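Local coordinates for domain of Unknown Function with a Cystatin-Like Fold (Nostoc punctiforme, PDB 2RGQ), which is of unknown function but adopts a cystatin-like fold of the SnoaL-like, NTF2-related kind, a scaffold whose relatives often hold a small-molecule pocket, at residues L32-A36 with W118-L122. Sequence-based numbering, arbitrary orientation.
Sequences LATFA and WYLIL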
ATOM      1  N   LEU B  32     -17.234  -4.958  12.058  1.00 10.18           N
ATOM      2  CA  LEU B  32     -17.240  -5.580  13.386  1.00 10.69           C
ATOM      3  C   LEU B  32     -16.523  -6.917  13.424  1.00 11.56           C
ATOM      4  O   LEU B  32     -15.898  -7.235  14.405  1.00 11.40           O
ATOM      5  CB  LEU B  32     -18.679  -5.709  13.926  1.00 11.57           C
ATOM      6  CG  LEU B  32     -19.349  -4.395  14.325  1.00  9.65           C
ATOM      7  CD1 LEU B  32     -20.888  -4.657  14.567  1.00 10.66           C
ATOM      8  CD2 LEU B  32     -18.626  -3.676  15.524  1.00 12.39           C
ATOM      9  N   ALA B  33     -16.576  -7.649  12.313  1.00 11.35           N
ATOM     10  CA  ALA B  33     -15.913  -8.960  12.164  1.00 11.13           C
ATOM     11  C   ALA B  33     -14.393  -8.937  12.340  1.00 11.03           C
ATOM     12  O   ALA B  33     -13.759  -9.981  12.610  1.00 12.19           O
ATOM     13  CB  ALA B  33     -16.245  -9.498  10.792  1.00 13.23           C
ATOM     14  N   THR B  34     -13.790  -7.777  12.071  1.00 11.73           N
ATOM     15  CA  THR B  34     -12.332  -7.596  12.235  1.00 12.26           C
ATOM     16  C   THR B  34     -11.902  -7.534  13.706  1.00 11.58           C
ATOM     17  O   THR B  34     -10.734  -7.757  13.999  1.00 10.61           O
ATOM     18  CB  THR B  34     -11.808  -6.310  11.518  1.00 12.16           C
ATOM     19  OG1 THR B  34     -12.231  -5.130  12.222  1.00 10.77           O
ATOM     20  CG2 THR B  34     -12.251  -6.289  10.046  1.00 11.78           C
ATOM     21  N   PHE B  35     -12.831  -7.272  14.619  1.00  9.88           N
ATOM     22  CA  PHE B  35     -12.533  -7.151  16.026  1.00  9.14           C
ATOM     23  C   PHE B  35     -12.850  -8.402  16.815  1.00  9.36           C
ATOM     24  O   PHE B  35     -13.865  -9.073  16.578  1.00  9.28           O
ATOM     25  CB  PHE B  35     -13.327  -6.012  16.683  1.00  9.86           C
ATOM     26  CG  PHE B  35     -12.826  -4.649  16.342  1.00 10.68           C
ATOM     27  CD1 PHE B  35     -11.838  -4.054  17.106  1.00 11.72           C
ATOM     28  CD2 PHE B  35     -13.352  -3.957  15.247  1.00 12.13           C
ATOM     29  CE1 PHE B  35     -11.366  -2.811  16.788  1.00 11.33           C
ATOM     30  CE2 PHE B  35     -12.859  -2.702  14.912  1.00 12.02           C
ATOM     31  CZ  PHE B  35     -11.870  -2.134  15.696  1.00 10.49           C
ATOM     32  N   ALA B  36     -12.037  -8.660  17.839  1.00  9.73           N
ATOM     33  CA  ALA B  36     -12.416  -9.671  18.839  1.00  8.58           C
ATOM     34  C   ALA B  36     -13.698  -9.203  19.544  1.00 10.48           C
ATOM     35  O   ALA B  36     -14.031  -7.988  19.511  1.00  8.98           O
ATOM     36  CB  ALA B  36     -11.282  -9.875  19.874  1.00  9.44           C
ATOM     37  N   TRP B 118      -7.314 -14.486  12.988  1.00  9.19           N
ATOM     38  CA  TRP B 118      -6.756 -13.261  13.567  1.00 11.12           C
ATOM     39  C   TRP B 118      -7.838 -12.206  13.713  1.00 10.30           C
ATOM     40  O   TRP B 118      -8.728 -12.045  12.839  1.00  9.24           O
ATOM     41  CB  TRP B 118      -5.616 -12.672  12.740  1.00 10.73           C
ATOM     42  CG  TRP B 118      -4.404 -13.499  12.742  1.00 10.14           C
ATOM     43  CD1 TRP B 118      -4.063 -14.422  11.827  1.00  8.47           C
ATOM     44  CD2 TRP B 118      -3.358 -13.469  13.712  1.00 10.00           C
ATOM     45  NE1 TRP B 118      -2.833 -14.959  12.130  1.00 12.66           N
ATOM     46  CE2 TRP B 118      -2.387 -14.406  13.301  1.00  9.76           C
ATOM     47  CE3 TRP B 118      -3.159 -12.770  14.898  1.00 11.83           C
ATOM     48  CZ2 TRP B 118      -1.208 -14.655  14.039  1.00 11.54           C
ATOM     49  CZ3 TRP B 118      -1.980 -12.993  15.642  1.00 11.29           C
ATOM     50  CH2 TRP B 118      -1.023 -13.941  15.210  1.00 10.79           C
ATOM     51  N   TYR B 119      -7.752 -11.498  14.831  1.00  9.39           N
ATOM     52  CA  TYR B 119      -8.639 -10.406  15.183  1.00  9.73           C
ATOM     53  C   TYR B 119      -7.919  -9.226  15.794  1.00  9.92           C
ATOM     54  O   TYR B 119      -6.874  -9.386  16.421  1.00  9.44           O
ATOM     55  CB  TYR B 119      -9.617 -10.854  16.279  1.00 11.46           C
ATOM     56  CG  TYR B 119     -10.557 -11.908  15.853  1.00 10.78           C
ATOM     57  CD1 TYR B 119     -11.748 -11.586  15.193  1.00 12.29           C
ATOM     58  CD2 TYR B 119     -10.259 -13.238  16.064  1.00 12.39           C
ATOM     59  CE1 TYR B 119     -12.621 -12.583  14.782  1.00 13.07           C
ATOM     60  CE2 TYR B 119     -11.120 -14.251  15.645  1.00 14.54           C
ATOM     61  CZ  TYR B 119     -12.299 -13.922  15.025  1.00 14.34           C
ATOM     62  OH  TYR B 119     -13.104 -14.953  14.602  1.00 14.25           O
ATOM     63  N   LEU B 120      -8.461  -8.031  15.585  1.00 10.21           N
ATOM     64  CA  LEU B 120      -8.002  -6.844  16.278  1.00  9.71           C
ATOM     65  C   LEU B 120      -8.371  -6.879  17.778  1.00 12.83           C
ATOM     66  O   LEU B 120      -9.568  -6.999  18.149  1.00 13.19           O
ATOM     67  CB  LEU B 120      -8.647  -5.591  15.643  1.00 10.70           C
ATOM     68  CG  LEU B 120      -8.202  -5.199  14.227  1.00 11.62           C
ATOM     69  CD1 LEU B 120      -9.133  -4.109  13.688  1.00 11.86           C
ATOM     70  CD2 LEU B 120      -6.761  -4.710  14.208  1.00 11.86           C
ATOM     71  N   ILE B 121      -7.362  -6.786  18.647  1.00 10.66           N
ATOM     72  CA  ILE B 121      -7.587  -6.622  20.094  1.00  9.56           C
ATOM     73  C   ILE B 121      -7.622  -5.138  20.452  1.00 11.19           C
ATOM     74  O   ILE B 121      -8.440  -4.684  21.269  1.00  9.39           O
ATOM     75  CB  ILE B 121      -6.477  -7.302  20.944  1.00 12.61           C
ATOM     76  CG1 ILE B 121      -6.461  -8.825  20.663  1.00 12.69           C
ATOM     77  CG2 ILE B 121      -6.633  -6.942  22.465  1.00 13.13           C
ATOM     78  CD1 ILE B 121      -7.780  -9.562  20.983  1.00 14.97           C
ATOM     79  N   LEU B 122      -6.671  -4.390  19.904  1.00 11.02           N
ATOM     80  CA  LEU B 122      -6.603  -2.978  20.142  1.00 11.77           C
ATOM     81  C   LEU B 122      -6.017  -2.283  18.967  1.00 10.83           C
ATOM     82  O   LEU B 122      -4.876  -2.539  18.595  1.00 11.12           O
ATOM     83  CB  LEU B 122      -5.745  -2.649  21.367  1.00 12.35           C
ATOM     84  CG  LEU B 122      -5.528  -1.162  21.669  1.00 14.42           C
ATOM     85  CD1 LEU B 122      -6.850  -0.430  21.871  1.00 12.95           C
ATOM     86  CD2 LEU B 122      -4.694  -1.045  22.901  1.00 14.65           C
TER
HETATM   87  O   HOH W   1     -11.327 -11.139  11.848  1.00 16.11           O
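Leu120 takes part in the pairing of residues 32-36 with residues 118-122 through both of its backbone polar groups. Its N-H reaches Thr34 O at 2.8 Å, while its own O accepts Ala36 N at 3.0 Å, and both bonds are nearly straight (170° and 174°). Two bonds bracketing Phe35 in this way define a parallel bridge, a worked example of how a chain leaving a turn enters a sheet: a type I turn, closed by Phe35 N on Leu32 O, delivers the short strand to the edge of 117-127. Two residues before the bridge, a water lies within hydrogen-bonding distance of Ala33 O and Trp118 O (2.8 and 2.9 Å), linking them, with further acceptors nearby competing for its protons. Thr34 OG1 hydrogen-bonds to Tyr31 O; its contact with Leu120 CD1, at 3.6 Å, is van der Waals. Leu120 CD1 also sits over one face of the Phe35 ring, 4.0 Å from its centroid, a CH-pi contact made possible by Phe35 CG standing beside its backbone N (chi1 -74°); Leu54 and Phe19 of neighbouring helices touch the Phe35 side chain. Were Phe35 cut back to an alanine here, Leu120 CD1 would probably lose the ring face it rests on. Ala36 CB meets Tyr119 CB (4.1 Å) and Ile121 CD1 (3.7 Å). With Leu120 N-H and C=O both satisfied by the short strand, the register rests on two backbone bonds, flanked by water and apolar contacts.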